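Local coordinates for protein HP0420 homologue (Helicobacter felis, PDB 3LW3) that is of unknown function but adopts a hotdog fold and forms a dimer, as do many acyl-thioester-binding enzymes, at residues I112-E117 with G126-L131; L69-K74 with A100-T105; M82-L87 with K122-D127; C41-E46 with K93-F98. All coordinates share one frame; numbering follows the deposited sequence.

Contact 1: I112-E117 with G126-L131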
loop_
_atom_site.group_PDB
_atom_site.type_symbol
_atom_site.label_atom_id
_atom_site.label_comp_id
_atom_site.label_asym_id
_atom_site.label_seq_id
_atom_site.Cartn_x
_atom_site.Cartn_y
_atom_site.Cartn_z
ATOM N N ILE B 112 -4.986 1.310 -13.909
ATOM C CA ILE B 112 -5.470 -0.034 -13.571
ATOM C C ILE B 112 -6.497 0.145 -12.459
ATOM O O ILE B 112 -6.241 0.847 -11.458
ATOM C CB ILE B 112 -4.326 -0.996 -13.102
ATOM C CG1 ILE B 112 -3.319 -1.318 -14.221
ATOM C CG2 ILE B 112 -4.885 -2.361 -12.650
ATOM C CD1 ILE B 112 -2.609 -0.264 -14.807
ATOM N N ARG B 113 -7.666 -0.450 -12.636
ATOM C CA ARG B 113 -8.724 -0.406 -11.633
ATOM C C ARG B 113 -8.677 -1.713 -10.829
ATOM O O ARG B 113 -8.525 -2.797 -11.394
ATOM C CB ARG B 113 -10.071 -0.251 -12.349
ATOM C CG ARG B 113 -11.265 -0.706 -11.593
ATOM C CD ARG B 113 -11.862 0.355 -10.809
ATOM N NE ARG B 113 -11.893 1.645 -11.504
ATOM C CZ ARG B 113 -12.997 2.319 -11.830
ATOM N NH1 ARG B 113 -14.214 1.817 -11.562
ATOM N NH2 ARG B 113 -12.881 3.507 -12.428
ATOM N N VAL B 114 -8.791 -1.604 -9.506
ATOM C CA VAL B 114 -8.732 -2.774 -8.637
ATOM C C VAL B 114 -9.979 -2.812 -7.760
ATOM O O VAL B 114 -10.381 -1.790 -7.193
ATOM C CB VAL B 114 -7.462 -2.822 -7.761
ATOM C CG1 VAL B 114 -7.468 -4.059 -6.904
ATOM C CG2 VAL B 114 -6.203 -2.845 -8.636
ATOM N N GLU B 115 -10.644 -3.958 -7.700
ATOM C CA GLU B 115 -11.764 -4.120 -6.765
ATOM C C GLU B 115 -11.398 -5.250 -5.845
ATOM O O GLU B 115 -10.887 -6.284 -6.275
ATOM C CB GLU B 115 -13.032 -4.484 -7.484
ATOM C CG GLU B 115 -13.490 -3.394 -8.410
ATOM C CD GLU B 115 -14.795 -3.706 -9.094
ATOM O OE1 GLU B 115 -15.275 -4.870 -9.039
ATOM O OE2 GLU B 115 -15.337 -2.769 -9.709
ATOM N N GLY B 116 -11.638 -5.055 -4.557
ATOM C CA GLY B 116 -11.379 -6.118 -3.603
ATOM C C GLY B 116 -12.702 -6.651 -3.105
ATOM O O GLY B 116 -13.609 -5.835 -2.781
ATOM N N GLU B 117 -12.827 -7.975 -3.052
ATOM C CA GLU B 117 -14.084 -8.584 -2.632
ATOM C C GLU B 117 -13.919 -9.605 -1.540
ATOM O O GLU B 117 -12.985 -10.419 -1.555
ATOM C CB GLU B 117 -14.773 -9.267 -3.787
ATOM C CG GLU B 117 -15.086 -8.391 -4.970
ATOM C CD GLU B 117 -15.755 -9.221 -6.057
ATOM O OE1 GLU B 117 -15.556 -10.466 -6.130
ATOM O OE2 GLU B 117 -16.477 -8.606 -6.875
ATOM N N GLY B 126 -10.155 0.874 -6.120
ATOM C CA GLY B 126 -9.145 1.872 -6.374
ATOM C C GLY B 126 -8.689 1.956 -7.800
ATOM O O GLY B 126 -8.824 0.973 -8.515
ATOM N N ASP B 127 -8.157 3.112 -8.189
ATOM C CA ASP B 127 -7.455 3.286 -9.471
ATOM C C ASP B 127 -5.974 3.580 -9.215
ATOM O O ASP B 127 -5.644 4.434 -8.373
ATOM C CB ASP B 127 -8.096 4.405 -10.301
ATOM C CG ASP B 127 -9.495 4.035 -10.749
ATOM O OD1 ASP B 127 -9.646 2.964 -11.347
ATOM O OD2 ASP B 127 -10.474 4.760 -10.456
ATOM N N PHE B 128 -5.097 2.861 -9.902
ATOM C CA PHE B 128 -3.651 3.010 -9.754
ATOM C C PHE B 128 -3.086 3.528 -11.076
ATOM O O PHE B 128 -3.498 3.078 -12.139
ATOM C CB PHE B 128 -2.997 1.663 -9.432
ATOM C CG PHE B 128 -3.424 1.116 -8.098
ATOM C CD1 PHE B 128 -2.617 1.266 -6.996
ATOM C CD2 PHE B 128 -4.694 0.526 -7.953
ATOM C CE1 PHE B 128 -3.047 0.814 -5.746
ATOM C CE2 PHE B 128 -5.127 0.066 -6.732
ATOM C CZ PHE B 128 -4.315 0.245 -5.616
ATOM N N GLU B 129 -2.135 4.434 -11.007
ATOM C CA GLU B 129 -1.462 4.903 -12.208
ATOM C C GLU B 129 -0.073 4.277 -12.134
ATOM O O GLU B 129 0.573 4.303 -11.063
ATOM C CB GLU B 129 -1.368 6.425 -12.252
ATOM C CG GLU B 129 -2.693 7.132 -11.990
ATOM C CD GLU B 129 -3.724 6.925 -13.075
ATOM O OE1 GLU B 129 -3.289 6.751 -14.238
ATOM O OE2 GLU B 129 -4.968 6.935 -12.768
ATOM N N ILE B 130 0.374 3.695 -13.254
ATOM C CA ILE B 130 1.638 3.016 -13.330
ATOM C C ILE B 130 2.465 3.615 -14.438
ATOM O O ILE B 130 1.936 3.824 -15.520
ATOM C CB ILE B 130 1.476 1.479 -13.536
ATOM C CG1 ILE B 130 0.734 0.838 -12.319
ATOM C CG2 ILE B 130 2.833 0.861 -13.842
ATOM C CD1 ILE B 130 0.315 -0.604 -12.539
ATOM N N LEU B 131 3.729 3.936 -14.150
ATOM C CA LEU B 131 4.675 4.452 -15.163
ATOM C C LEU B 131 5.639 3.341 -15.625
ATOM O O LEU B 131 6.093 2.514 -14.807
ATOM C CB LEU B 131 5.496 5.627 -14.620
ATOM C CG LEU B 131 4.780 6.876 -14.110
ATOM C CD1 LEU B 131 5.793 7.953 -13.743
ATOM C CD2 LEU B 131 3.727 7.398 -15.108
#
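A bent arginine chain reaches from Arg-113 to Asp-127: it starts with CG anti to the backbone N (chi1 157°) and turns at chi2 and chi3, while Asp-127 CG lies anti to its carbonyl carbon (chi1 -67°). Arg-113 NE donates to Asp-127 OD1 at 2.6 Å, a salt bridge that reaches the oxygen on its syn side, slightly out of the carboxylate plane. The guanidinium and carboxylate planes are turned 57° apart, and the hydrogen bond runs from NE to OD1 alone. Beneath this pair, backbone bonds knit Ile-112 to Phe-128 and Val-114 to Gly-126, each pair bonded in both directions; Phe-128 N to Ile-112 O measures 2.8 Å. Arg-113 and Asp-127 are the non-hydrogen-bonded pair between them, their CA atoms 4.5 Å apart.

On the other face, Ile-112, Val-114, Phe-128 and Ile-130 form an apolar layer. Val-114 CG2 comes obliquely to Phe-128 CE2 at 3.6 Å, and Ile-112 CD1 touches Ile-130 CD1 at 3.7 Å. Ala-64, Ser-65 and Ala-68 of helix 57-72 pack on the Phe-128 ring, and Leu-72 on Ile-130. One face thus bears an ion pair near the surface and the other a buried hydrophobic layer, as expected for an antiparallel beta hairpin of the hotdog fold, whose sheet wraps around a central helix.

Contact 2: L69-K74 with A100-T105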
loop_
_atom_site.group_PDB
_atom_site.type_symbol
_atom_site.label_atom_id
_atom_site.label_comp_id
_atom_site.label_asym_id
_atom_site.label_seq_id
_atom_site.Cartn_x
_atom_site.Cartn_y
_atom_site.Cartn_z
ATOM N N LEU B 69 0.057 -4.028 -10.365
ATOM C CA LEU B 69 1.332 -4.263 -11.081
ATOM C C LEU B 69 1.263 -5.552 -11.912
ATOM O O LEU B 69 1.727 -5.575 -13.041
ATOM C CB LEU B 69 2.508 -4.255 -10.107
ATOM C CG LEU B 69 2.841 -2.844 -9.608
ATOM C CD1 LEU B 69 3.730 -2.766 -8.304
ATOM C CD2 LEU B 69 3.522 -2.094 -10.759
ATOM N N CYS B 70 0.674 -6.616 -11.364
ATOM C CA CYS B 70 0.565 -7.875 -12.094
ATOM C C CYS B 70 -0.339 -7.818 -13.342
ATOM O O CYS B 70 -0.108 -8.543 -14.325
ATOM C CB CYS B 70 0.092 -8.987 -11.166
ATOM S SG CYS B 70 1.258 -9.444 -9.899
ATOM N N ALA B 71 -1.342 -6.963 -13.331
ATOM C CA ALA B 71 -2.234 -6.826 -14.476
ATOM C C ALA B 71 -1.492 -6.306 -15.713
ATOM O O ALA B 71 -1.814 -6.707 -16.838
ATOM C CB ALA B 71 -3.410 -5.842 -14.133
ATOM N N LEU B 72 -0.560 -5.388 -15.485
ATOM C CA LEU B 72 0.261 -4.831 -16.573
ATOM C C LEU B 72 1.500 -5.718 -16.837
ATOM O O LEU B 72 1.889 -5.935 -17.996
ATOM C CB LEU B 72 0.693 -3.405 -16.240
ATOM C CG LEU B 72 1.563 -2.733 -17.285
ATOM C CD1 LEU B 72 0.752 -2.680 -18.545
ATOM C CD2 LEU B 72 1.909 -1.373 -16.760
ATOM N N ASN B 73 2.095 -6.247 -15.767
ATOM C CA ASN B 73 3.195 -7.204 -15.828
ATOM C C ASN B 73 4.378 -6.740 -16.695
ATOM O O ASN B 73 4.840 -7.476 -17.547
ATOM C CB ASN B 73 2.704 -8.589 -16.297
ATOM C CG ASN B 73 3.750 -9.683 -16.109
ATOM O OD1 ASN B 73 3.774 -10.654 -16.870
ATOM N ND2 ASN B 73 4.641 -9.516 -15.147
ATOM N N LYS B 74 4.843 -5.523 -16.470
ATOM C CA LYS B 74 6.006 -4.982 -17.168
ATOM C C LYS B 74 7.209 -4.797 -16.240
ATOM O O LYS B 74 7.095 -4.231 -15.132
ATOM C CB LYS B 74 5.677 -3.644 -17.815
ATOM C CG LYS B 74 4.542 -3.708 -18.792
ATOM C CD LYS B 74 5.061 -3.628 -20.237
ATOM C CE LYS B 74 4.231 -4.486 -21.212
ATOM N NZ LYS B 74 3.129 -3.727 -21.856
ATOM N N ALA B 100 -7.654 -6.928 -10.534
ATOM C CA ALA B 100 -7.145 -5.752 -11.266
ATOM C C ALA B 100 -7.516 -5.888 -12.741
ATOM O O ALA B 100 -7.384 -6.973 -13.348
ATOM C CB ALA B 100 -5.673 -5.684 -11.152
ATOM N N THR B 101 -7.826 -4.768 -13.366
ATOM C CA THR B 101 -8.081 -4.725 -14.813
ATOM C C THR B 101 -7.501 -3.415 -15.352
ATOM O O THR B 101 -7.780 -2.322 -14.826
ATOM C CB THR B 101 -9.591 -4.780 -15.140
ATOM O OG1 THR B 101 -10.219 -5.907 -14.516
ATOM C CG2 THR B 101 -9.844 -4.783 -16.715
ATOM N N ILE B 102 -6.706 -3.482 -16.416
ATOM C CA ILE B 102 -6.182 -2.236 -17.023
ATOM C C ILE B 102 -7.365 -1.481 -17.642
ATOM O O ILE B 102 -8.196 -2.098 -18.350
ATOM C CB ILE B 102 -5.204 -2.558 -18.179
ATOM C CG1 ILE B 102 -3.938 -3.293 -17.652
ATOM C CG2 ILE B 102 -4.827 -1.300 -18.907
ATOM C CD1 ILE B 102 -3.139 -3.937 -18.746
ATOM N N THR B 103 -7.459 -0.184 -17.375
ATOM C CA THR B 103 -8.504 0.663 -17.972
ATOM C C THR B 103 -7.994 1.610 -19.102
ATOM O O THR B 103 -8.749 1.954 -20.021
ATOM C CB THR B 103 -9.318 1.431 -16.892
ATOM O OG1 THR B 103 -8.420 2.269 -16.157
ATOM C CG2 THR B 103 -10.034 0.401 -15.951
ATOM N N HIS B 104 -6.718 1.990 -19.040
ATOM C CA HIS B 104 -6.092 2.868 -20.026
ATOM C C HIS B 104 -4.638 2.501 -20.120
ATOM O O HIS B 104 -4.036 2.151 -19.112
ATOM C CB HIS B 104 -6.183 4.314 -19.572
ATOM C CG HIS B 104 -7.574 4.762 -19.281
ATOM N ND1 HIS B 104 -8.178 4.557 -18.055
ATOM C CD2 HIS B 104 -8.507 5.359 -20.066
ATOM C CE1 HIS B 104 -9.404 5.052 -18.084
ATOM N NE2 HIS B 104 -9.627 5.544 -19.293
ATOM N N THR B 105 -4.064 2.526 -21.325
ATOM C CA THR B 105 -2.655 2.177 -21.489
ATOM C C THR B 105 -1.993 2.923 -22.657
ATOM O O THR B 105 -2.654 3.271 -23.635
ATOM C CB THR B 105 -2.417 0.620 -21.661
ATOM O OG1 THR B 105 -1.079 0.259 -21.317
ATOM C CG2 THR B 105 -2.699 0.190 -23.119
#
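Ala-71 CB meets Ala-100 CB at 3.7 Å, a methyl-to-methyl contact that brings the last turn of helix 57-72 against strand 96-105. This is the helix-on-sheet packing of the hotdog fold, in which the long helix lies in the concave side of the curved antiparallel sheet. Small side chains let the backbones come close here: the CA atoms of Ala-71 and Ala-100 are 6.0 Å apart.

Two residues further along the strand, Ile-102 also points toward the helix. Its CG1 is anti to the carbonyl carbon (chi1 -65°), and the CD1 methyl beyond it rests against the carbonyl oxygen of the helix, 3.6 Å from Ala-71 O. The same methyl touches Leu-72 CD1 at 4.1 Å, the two side chains crossing at about a right angle. The other close contacts are between apolar side chains.

Further out, Ile-112 of the next strand packs on Ala-100, and Ile-130 and Val-132 pack on Leu-72. The helix ends at Leu-72, and Asn-73 leaves it with a positive phi, its N still bonded to Leu-69 O at 2.8 Å. On the strand, Thr-103 and His-104 both face Thr-111 in a classic beta bulge. Thr-105 OG1, hydrogen-bonded to Ser-110 OG, lies at the outer margin, 4.4 Å from Leu-72 CD1.

Contact 3: M82-L87 with K122-D127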
loop_
_atom_site.group_PDB
_atom_site.type_symbol
_atom_site.label_atom_id
_atom_site.label_comp_id
_atom_site.label_asym_id
_atom_site.label_seq_id
_atom_site.Cartn_x
_atom_site.Cartn_y
_atom_site.Cartn_z
ATOM N N MET B 82 -2.253 6.786 -6.747
ATOM C CA MET B 82 -3.462 6.003 -6.574
ATOM C C MET B 82 -4.535 6.803 -5.878
ATOM O O MET B 82 -4.248 7.735 -5.126
ATOM C CB MET B 82 -3.150 4.758 -5.726
ATOM C CG MET B 82 -2.824 5.081 -4.267
ATOM S SD MET B 82 -2.211 3.650 -3.329
ATOM C CE MET B 82 -0.661 3.278 -4.102
ATOM N N LYS B 83 -5.784 6.439 -6.150
ATOM C CA LYS B 83 -6.945 6.967 -5.461
ATOM C C LYS B 83 -7.751 5.740 -5.028
ATOM O O LYS B 83 -8.172 4.936 -5.868
ATOM C CB LYS B 83 -7.772 7.816 -6.393
ATOM C CG LYS B 83 -8.806 8.661 -5.636
ATOM C CD LYS B 83 -10.102 7.869 -5.359
ATOM C CE LYS B 83 -10.894 8.457 -4.161
ATOM N NZ LYS B 83 -9.967 8.727 -3.013
ATOM N N VAL B 84 -7.963 5.572 -3.732
ATOM C CA VAL B 84 -8.504 4.305 -3.235
ATOM C C VAL B 84 -9.505 4.532 -2.106
ATOM O O VAL B 84 -9.372 5.493 -1.296
ATOM C CB VAL B 84 -7.404 3.282 -2.778
ATOM C CG1 VAL B 84 -6.387 3.037 -3.861
ATOM C CG2 VAL B 84 -6.750 3.739 -1.534
ATOM N N ASN B 85 -10.485 3.638 -2.060
ATOM C CA ASN B 85 -11.553 3.640 -1.038
ATOM C C ASN B 85 -11.507 2.309 -0.297
ATOM O O ASN B 85 -11.582 1.220 -0.914
ATOM C CB ASN B 85 -12.936 3.790 -1.667
ATOM C CG ASN B 85 -13.098 5.107 -2.407
ATOM O OD1 ASN B 85 -13.653 5.139 -3.507
ATOM N ND2 ASN B 85 -12.616 6.182 -1.827
ATOM N N LEU B 86 -11.321 2.407 1.013
ATOM C CA LEU B 86 -11.302 1.256 1.893
ATOM C C LEU B 86 -12.704 1.175 2.462
ATOM O O LEU B 86 -13.052 1.900 3.409
ATOM C CB LEU B 86 -10.221 1.379 2.978
ATOM C CG LEU B 86 -8.779 1.300 2.445
ATOM C CD1 LEU B 86 -8.360 2.458 1.611
ATOM C CD2 LEU B 86 -7.744 1.125 3.576
ATOM N N LEU B 87 -13.555 0.355 1.846
ATOM C CA LEU B 87 -15.003 0.418 2.132
ATOM C C LEU B 87 -15.439 -0.161 3.474
ATOM O O LEU B 87 -16.503 0.173 3.993
ATOM C CB LEU B 87 -15.827 -0.192 0.990
ATOM C CG LEU B 87 -15.554 0.424 -0.382
ATOM C CD1 LEU B 87 -16.322 -0.257 -1.469
ATOM C CD2 LEU B 87 -15.973 1.873 -0.324
ATOM N N LYS B 122 -18.065 -6.238 -2.565
ATOM C CA LYS B 122 -16.968 -5.290 -2.752
ATOM C C LYS B 122 -16.642 -4.629 -1.415
ATOM O O LYS B 122 -17.547 -4.068 -0.768
ATOM C CB LYS B 122 -17.327 -4.204 -3.765
ATOM C CG LYS B 122 -16.114 -3.353 -4.147
ATOM C CD LYS B 122 -16.348 -2.622 -5.458
ATOM C CE LYS B 122 -17.574 -1.804 -5.375
ATOM N NZ LYS B 122 -17.575 -0.787 -6.517
ATOM N N VAL B 123 -15.380 -4.693 -0.993
ATOM C CA VAL B 123 -14.944 -4.034 0.254
ATOM C C VAL B 123 -13.757 -3.067 0.024
ATOM O O VAL B 123 -13.289 -2.387 0.949
ATOM C CB VAL B 123 -14.537 -5.042 1.336
ATOM C CG1 VAL B 123 -15.757 -5.886 1.761
ATOM C CG2 VAL B 123 -13.401 -5.951 0.784
ATOM N N PHE B 124 -13.304 -2.987 -1.236
ATOM C CA PHE B 124 -12.205 -2.094 -1.621
ATOM C C PHE B 124 -12.387 -1.713 -3.080
ATOM O O PHE B 124 -12.770 -2.542 -3.917
ATOM C CB PHE B 124 -10.862 -2.824 -1.444
ATOM C CG PHE B 124 -9.675 -2.038 -1.924
ATOM C CD1 PHE B 124 -9.005 -1.168 -1.048
ATOM C CD2 PHE B 124 -9.254 -2.122 -3.250
ATOM C CE1 PHE B 124 -7.931 -0.410 -1.484
ATOM C CE2 PHE B 124 -8.169 -1.368 -3.690
ATOM C CZ PHE B 124 -7.496 -0.537 -2.803
ATOM N N GLU B 125 -12.074 -0.466 -3.400
ATOM C CA GLU B 125 -12.002 -0.101 -4.833
ATOM C C GLU B 125 -10.926 0.976 -5.039
ATOM O O GLU B 125 -10.763 1.865 -4.177
ATOM C CB GLU B 125 -13.380 0.326 -5.349
ATOM C CG GLU B 125 -13.846 1.649 -4.799
ATOM C CD GLU B 125 -15.376 1.927 -4.926
ATOM O OE1 GLU B 125 -16.088 1.248 -5.714
ATOM O OE2 GLU B 125 -15.844 2.852 -4.227
ATOM N N GLY B 126 -10.155 0.874 -6.120
ATOM C CA GLY B 126 -9.145 1.872 -6.374
ATOM C C GLY B 126 -8.689 1.956 -7.800
ATOM O O GLY B 126 -8.824 0.973 -8.515
ATOM N N ASP B 127 -8.157 3.112 -8.189
ATOM C CA ASP B 127 -7.455 3.286 -9.471
ATOM C C ASP B 127 -5.974 3.580 -9.215
ATOM O O ASP B 127 -5.644 4.434 -8.373
ATOM C CB ASP B 127 -8.096 4.405 -10.301
ATOM C CG ASP B 127 -9.495 4.035 -10.749
ATOM O OD1 ASP B 127 -9.646 2.964 -11.347
ATOM O OD2 ASP B 127 -10.474 4.760 -10.456
#
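Asn-85 and Glu-125 are bonded in both directions through their backbones; Asn-85 N reaches Glu-125 O at 2.8 Å. Lys-83 and Asp-127 form a second such pair, and Leu-87 N adds a more bent bond to Val-123 O at 2.9 Å, from well above the carbonyl plane.

Apolar contacts lie on the face of Val-84 and Phe-124. Phe-124 CG is anti to the backbone N (chi1 175°); CZ approaches Val-84 CB at 3.8 Å, and CE1 lies 4.2 Å from Leu-86 CD1. Val-84 CG1 packs on Gly-126 CA at 3.9 Å. Ile-60 and Ala-64 of the central hotdog helix pack on the ring. Strand 77-86 is an edge strand within its own chain, yet residues 82-85 pair antiparallel with a strand of the second subunit, continuing the sheet across the dimer. Leu-87 CB comes 3.4 Å from Val-123 O, and its CD1 touches Lys-122 CG.

Polar side chains occupy the other face. Glu-125 CG sits between the backbone N and the carbonyl carbon (chi1 70°), the chain extended beyond it. Its OE2 stands 3.2 Å from Asn-85 OD1, two acceptors without a hydrogen bond. Glu-125 OE1 is held by Lys-122 NZ in a 2.6 Å salt bridge.

Contact 4: C41-E46 with K93-F98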
loop_
_atom_site.group_PDB
_atom_site.type_symbol
_atom_site.label_atom_id
_atom_site.label_comp_id
_atom_site.label_asym_id
_atom_site.label_seq_id
_atom_site.Cartn_x
_atom_site.Cartn_y
_atom_site.Cartn_z
ATOM N N CYS B 41 -4.914 -12.888 -3.688
ATOM C CA CYS B 41 -5.762 -13.155 -2.545
ATOM C C CYS B 41 -5.024 -12.883 -1.226
ATOM O O CYS B 41 -3.948 -13.437 -0.969
ATOM C CB CYS B 41 -6.259 -14.595 -2.569
ATOM S SG CYS B 41 -7.425 -14.902 -1.204
ATOM N N LEU B 42 -5.594 -12.002 -0.417
ATOM C CA LEU B 42 -5.040 -11.683 0.893
ATOM C C LEU B 42 -5.845 -12.346 1.993
ATOM O O LEU B 42 -7.021 -12.079 2.141
ATOM C CB LEU B 42 -5.045 -10.176 1.118
ATOM C CG LEU B 42 -4.664 -9.707 2.526
ATOM C CD1 LEU B 42 -3.248 -10.012 2.809
ATOM C CD2 LEU B 42 -4.950 -8.224 2.707
ATOM N N THR B 43 -5.179 -13.203 2.750
ATOM C CA THR B 43 -5.730 -13.745 3.998
ATOM C C THR B 43 -4.942 -13.114 5.176
ATOM O O THR B 43 -3.787 -13.470 5.439
ATOM C CB THR B 43 -5.753 -15.291 3.939
ATOM O OG1 THR B 43 -4.522 -15.784 3.349
ATOM C CG2 THR B 43 -6.877 -15.736 3.007
ATOM N N PRO B 44 -5.526 -12.051 5.790
ATOM C CA PRO B 44 -4.669 -11.241 6.667
ATOM C C PRO B 44 -4.119 -12.022 7.847
ATOM O O PRO B 44 -4.842 -12.865 8.387
ATOM C CB PRO B 44 -5.610 -10.150 7.148
ATOM C CG PRO B 44 -6.598 -9.985 6.023
ATOM C CD PRO B 44 -6.829 -11.402 5.562
ATOM N N LYS B 45 -2.878 -11.714 8.220
ATOM C CA LYS B 45 -2.164 -12.354 9.346
ATOM C C LYS B 45 -2.063 -11.394 10.529
ATOM O O LYS B 45 -2.179 -10.159 10.364
ATOM C CB LYS B 45 -0.760 -12.777 8.920
ATOM C CG LYS B 45 -0.720 -13.744 7.686
ATOM C CD LYS B 45 -1.742 -14.869 7.861
ATOM C CE LYS B 45 -1.658 -15.884 6.664
ATOM N NZ LYS B 45 -1.819 -15.236 5.294
ATOM N N GLU B 46 -1.865 -11.948 11.728
ATOM C CA GLU B 46 -1.767 -11.112 12.918
ATOM C C GLU B 46 -0.783 -9.957 12.784
ATOM O O GLU B 46 -1.098 -8.838 13.231
ATOM C CB GLU B 46 -1.450 -11.952 14.147
ATOM C CG GLU B 46 -2.689 -12.616 14.665
ATOM C CD GLU B 46 -2.399 -13.744 15.667
ATOM O OE1 GLU B 46 -1.442 -13.586 16.478
ATOM O OE2 GLU B 46 -3.125 -14.781 15.629
ATOM N N LYS B 93 -8.454 -13.754 9.107
ATOM C CA LYS B 93 -9.305 -14.870 8.659
ATOM C C LYS B 93 -10.196 -14.514 7.492
ATOM O O LYS B 93 -10.655 -15.423 6.802
ATOM C CB LYS B 93 -10.147 -15.503 9.787
ATOM C CG LYS B 93 -9.328 -16.157 10.901
ATOM C CD LYS B 93 -10.266 -16.905 11.855
ATOM C CE LYS B 93 -9.602 -17.266 13.189
ATOM N NZ LYS B 93 -10.491 -18.085 14.129
ATOM N N GLN B 94 -10.426 -13.224 7.223
ATOM C CA GLN B 94 -11.201 -12.896 6.028
ATOM C C GLN B 94 -10.352 -13.050 4.769
ATOM O O GLN B 94 -9.335 -12.392 4.654
ATOM C CB GLN B 94 -11.757 -11.467 6.115
ATOM C CG GLN B 94 -12.814 -11.241 7.192
ATOM C CD GLN B 94 -13.449 -9.860 7.054
ATOM O OE1 GLN B 94 -13.181 -8.951 7.867
ATOM N NE2 GLN B 94 -14.291 -9.679 6.009
ATOM N N GLU B 95 -10.813 -13.838 3.803
ATOM C CA GLU B 95 -10.163 -13.915 2.482
ATOM C C GLU B 95 -10.620 -12.774 1.587
ATOM O O GLU B 95 -11.800 -12.707 1.227
ATOM C CB GLU B 95 -10.558 -15.204 1.767
ATOM C CG GLU B 95 -9.965 -16.404 2.395
ATOM C CD GLU B 95 -10.164 -17.641 1.536
ATOM O OE1 GLU B 95 -10.874 -17.574 0.473
ATOM O OE2 GLU B 95 -9.574 -18.662 1.932
ATOM N N ILE B 96 -9.703 -11.894 1.218
ATOM C CA ILE B 96 -10.048 -10.777 0.277
ATOM C C ILE B 96 -9.422 -10.985 -1.114
ATOM O O ILE B 96 -8.179 -11.027 -1.212
ATOM C CB ILE B 96 -9.536 -9.436 0.822
ATOM C CG1 ILE B 96 -9.902 -9.283 2.297
ATOM C CG2 ILE B 96 -10.111 -8.283 0.036
ATOM C CD1 ILE B 96 -11.441 -9.372 2.535
ATOM N N TYR B 97 -10.251 -11.132 -2.154
ATOM C CA TYR B 97 -9.744 -11.258 -3.543
ATOM C C TYR B 97 -9.651 -9.883 -4.213
ATOM O O TYR B 97 -10.650 -9.143 -4.293
ATOM C CB TYR B 97 -10.670 -12.171 -4.349
ATOM C CG TYR B 97 -10.483 -13.615 -3.986
ATOM C CD1 TYR B 97 -9.509 -14.391 -4.609
ATOM C CD2 TYR B 97 -11.246 -14.179 -2.968
ATOM C CE1 TYR B 97 -9.310 -15.722 -4.278
ATOM C CE2 TYR B 97 -11.049 -15.489 -2.608
ATOM C CZ TYR B 97 -10.100 -16.258 -3.281
ATOM O OH TYR B 97 -9.910 -17.571 -2.912
ATOM N N PHE B 98 -8.446 -9.530 -4.667
ATOM C CA PHE B 98 -8.277 -8.278 -5.394
ATOM C C PHE B 98 -8.138 -8.555 -6.873
ATOM O O PHE B 98 -7.190 -9.227 -7.297
ATOM C CB PHE B 98 -7.036 -7.514 -4.928
ATOM C CG PHE B 98 -7.135 -7.042 -3.482
ATOM C CD1 PHE B 98 -7.590 -5.750 -3.176
ATOM C CD2 PHE B 98 -6.783 -7.887 -2.432
ATOM C CE1 PHE B 98 -7.667 -5.330 -1.860
ATOM C CE2 PHE B 98 -6.886 -7.422 -1.074
ATOM C CZ PHE B 98 -7.292 -6.157 -0.828
#
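Cys-41 lies over the ring of Tyr-97. From CB, which touches Tyr-97 CE1 at 3.7 Å, the side chain runs to SG, set anti to the backbone N (chi1 -176°). SG stands over one face of the ring, displaced toward the rim on the hydroxyl side: its nearest ring atom is Tyr-97 CZ at 3.6 Å, and CE1 and CE2 lie a little farther away. The line from SG to the ring centroid is 16° off the normal, a sulfur-aromatic contact over the face. Cys-41 and Tyr-97 are a non-hydrogen-bonded pair of the antiparallel strands 37-42 and 96-105.

The adjoining pair, Leu-42 and Ile-96, is hydrogen-bonded both ways; Ile-96 N reaches Leu-42 O at 2.8 Å with a nearly straight angle of 177°. On this opposite face Leu-42 CB meets the edge of the Phe-98 ring at CE2, 4.0 Å away. Ile-60 of helix 57-72 packs on Leu-42; Phe-98 also packs on Ala-63, Ala-64 and Ala-67 of this hotdog helix and meets Phe-124 edge to face.

Just beyond the end of one strand and before the start of the other, Thr-43 and Glu-95 lie side by side and point the same way, with Thr-43 CG2 3.2 Å from Glu-95 CG, a tight approach. Lys-45 NZ turns back to hydrogen-bond Thr-43 O at 2.6 Å, within its own segment. The two backbone bonds fix the register, while the polarisable sulfur over the pi face probably adds dispersion on one side and hydrocarbon meets a ring edge on the other.

Overall arrangement
Contacts 1, 3 and 4 are neighbouring-strand pairings within one antiparallel sheet, whereas contact 2 lays the end of helix 57-72 against it. Contact 1 is the most buried; the others are partly buried. Contacts 1 and 3 share strand 121-132, overlapping at Gly-126 and Asp-127, while contacts 2 and 4 use opposite ends of strand 96-105, with centres about 21 Å apart. Backbone bonding dominates the strand pairings, and contact 2 rests on apolar packing. Charge appears on the outward face in contacts 1 and 3; contact 4 has sulfur over a ring there. Contact 3 is the one whose strand pairs with the second subunit, and contacts 3 and 4 touch through side chains on the helix-facing side.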